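Local coordinates for protein ethylbenzene dehydrogenase alpha-subunit (PDB 2IVF) that forms the alpha-subunit of a molybdenum enzyme of the molybdopterin oxidoreductase family, holding two guanine dinucleotide pterin cofactors, a molybdenum atom and an iron-sulfur cluster, at residues 315-320 with 431-436. Residues are numbered along the deposited sequence; the frame is centred on the assembly and turned at random.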
# COMPACT_ATOMS: atom_id res chain seq x y z
N ILE A 315 6.56 -37.67 -10.68
CA ILE A 315 7.44 -38.84 -10.78
C ILE A 315 6.59 -40.11 -10.90
O ILE A 315 6.76 -40.89 -11.83
CB ILE A 315 8.48 -38.87 -9.63
CG1 ILE A 315 9.48 -37.71 -9.86
CG2 ILE A 315 9.19 -40.25 -9.52
CD1 ILE A 315 10.44 -37.49 -8.72
N ASP A 316 5.65 -40.29 -9.98
CA ASP A 316 4.86 -41.51 -9.94
C ASP A 316 4.04 -41.74 -11.23
O ASP A 316 3.89 -42.87 -11.70
CB ASP A 316 3.94 -41.44 -8.74
CG ASP A 316 3.29 -42.75 -8.40
OD1 ASP A 316 3.98 -43.79 -8.45
OD2 ASP A 316 2.10 -42.74 -8.06
N GLU A 317 3.52 -40.66 -11.79
CA GLU A 317 2.75 -40.71 -13.01
C GLU A 317 3.63 -40.55 -14.26
O GLU A 317 3.13 -40.55 -15.35
CB GLU A 317 1.63 -39.65 -12.97
CG GLU A 317 0.66 -39.88 -11.82
CD GLU A 317 -0.61 -39.06 -11.91
OE1 GLU A 317 -0.74 -38.21 -12.79
OE2 GLU A 317 -1.53 -39.29 -11.08
N LYS A 318 4.95 -40.46 -14.10
CA LYS A 318 5.89 -40.39 -15.22
C LYS A 318 5.59 -39.20 -16.16
O LYS A 318 5.58 -39.33 -17.39
CB LYS A 318 5.92 -41.72 -16.00
CG LYS A 318 6.20 -42.94 -15.10
CD LYS A 318 6.48 -44.22 -15.88
CE LYS A 318 7.07 -45.33 -14.98
NZ LYS A 318 7.63 -46.55 -15.74
N LEU A 319 5.34 -38.06 -15.54
CA LEU A 319 5.02 -36.83 -16.26
C LEU A 319 6.22 -35.90 -16.35
O LEU A 319 6.14 -34.84 -16.94
CB LEU A 319 3.91 -36.08 -15.53
CG LEU A 319 2.64 -36.89 -15.25
CD1 LEU A 319 1.71 -36.00 -14.47
CD2 LEU A 319 2.01 -37.37 -16.56
N PHE A 320 7.31 -36.27 -15.70
CA PHE A 320 8.45 -35.37 -15.64
C PHE A 320 9.24 -35.31 -16.97
O PHE A 320 9.23 -36.23 -17.79
CB PHE A 320 9.37 -35.72 -14.43
CG PHE A 320 10.01 -37.06 -14.51
CD1 PHE A 320 9.35 -38.17 -14.05
CD2 PHE A 320 11.29 -37.21 -15.03
CE1 PHE A 320 9.91 -39.39 -14.13
CE2 PHE A 320 11.88 -38.45 -15.08
CZ PHE A 320 11.19 -39.54 -14.64
N LEU A 431 -2.71 -30.03 -9.50
CA LEU A 431 -1.60 -29.15 -9.74
C LEU A 431 -0.30 -29.87 -10.10
O LEU A 431 0.51 -29.32 -10.86
CB LEU A 431 -1.41 -28.17 -8.57
CG LEU A 431 -2.54 -27.13 -8.46
CD1 LEU A 431 -2.50 -26.29 -7.13
CD2 LEU A 431 -2.59 -26.19 -9.71
N GLY A 432 -0.10 -31.07 -9.56
CA GLY A 432 1.01 -31.93 -10.00
C GLY A 432 0.99 -32.13 -11.50
O GLY A 432 2.00 -31.96 -12.20
N ARG A 433 -0.19 -32.47 -12.00
CA ARG A 433 -0.37 -32.79 -13.38
C ARG A 433 -0.25 -31.53 -14.24
O ARG A 433 0.32 -31.58 -15.34
CB ARG A 433 -1.72 -33.50 -13.61
CG ARG A 433 -1.76 -34.85 -12.92
CD ARG A 433 -3.13 -35.44 -12.91
NE ARG A 433 -3.10 -36.84 -12.49
CZ ARG A 433 -4.18 -37.60 -12.36
NH1 ARG A 433 -5.40 -37.08 -12.57
NH2 ARG A 433 -4.04 -38.86 -11.98
N LYS A 434 -0.75 -30.41 -13.73
CA LYS A 434 -0.71 -29.18 -14.49
C LYS A 434 0.67 -28.60 -14.61
O LYS A 434 1.03 -28.12 -15.66
CB LYS A 434 -1.65 -28.14 -13.91
CG LYS A 434 -3.09 -28.50 -14.18
CD LYS A 434 -4.09 -27.53 -13.63
CE LYS A 434 -5.50 -27.80 -14.20
NZ LYS A 434 -6.49 -26.92 -13.56
N VAL A 435 1.41 -28.62 -13.51
CA VAL A 435 2.78 -28.11 -13.53
C VAL A 435 3.62 -28.86 -14.59
O VAL A 435 4.45 -28.27 -15.28
CB VAL A 435 3.43 -28.25 -12.13
CG1 VAL A 435 4.90 -27.91 -12.19
CG2 VAL A 435 2.74 -27.29 -11.14
N ALA A 436 3.43 -30.16 -14.68
CA ALA A 436 4.18 -30.99 -15.65
C ALA A 436 3.88 -30.65 -17.08
O ALA A 436 4.69 -30.93 -17.95
CB ALA A 436 3.94 -32.47 -15.41
O HOH W 1 7.15 -32.30 -17.49
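In both E317 and R433 CG stands anti to the carbonyl carbon (chi1 -61° and -65°); the glutamate chain is extended beyond CG and the arginine from CG to NE, and the two meet at about a right angle. The result is a side-on, two-pronged salt bridge between the Schellman motif that ends helix 303-316 and the flank of helix 425-437. R433 NE donates to E317 OE1 over 2.7 Å, using that oxygen's syn lone pair, while R433 NH2 donates to E317 OE2, also over 2.7 Å. The carboxylate sits at the guanidinium edge, but the two planes are twisted 41° apart, and neither bond is quite straight. With two nitrogens engaged, one on each oxygen, the paired bonds restrain the carboxylate from turning about CG-CD.

The turn sets up the rest of the contact. K318, with positive phi, is where the chain leaves the helix; one bond back into the last turn runs from K318 N to I315 O. The chain then swings L319 in against the neighbouring helix. L319 CB rests on A436 CB at 3.6 Å, and L319 CD1 lies 4.0 Å from R433 CG, so the leucine lies against the aliphatic root of the same arginine whose head holds E317.

Within helix 303-316, V313 touches R433 and M314 touches A436, extending this helix-helix seam. K434, whose CB points away from 315-320, forms salt bridges with E277 and E430 and packs on R279 of the beta-subunit. The contact is at the surface of the molybdopterin oxidoreductase region, its centre about 31 Å from the centre of the chain. Where the CA atoms of L319 and A436 come nearest, a water bridges the two carbonyls, donating to L319 O at 2.8 Å and to A436 O at 2.9 Å.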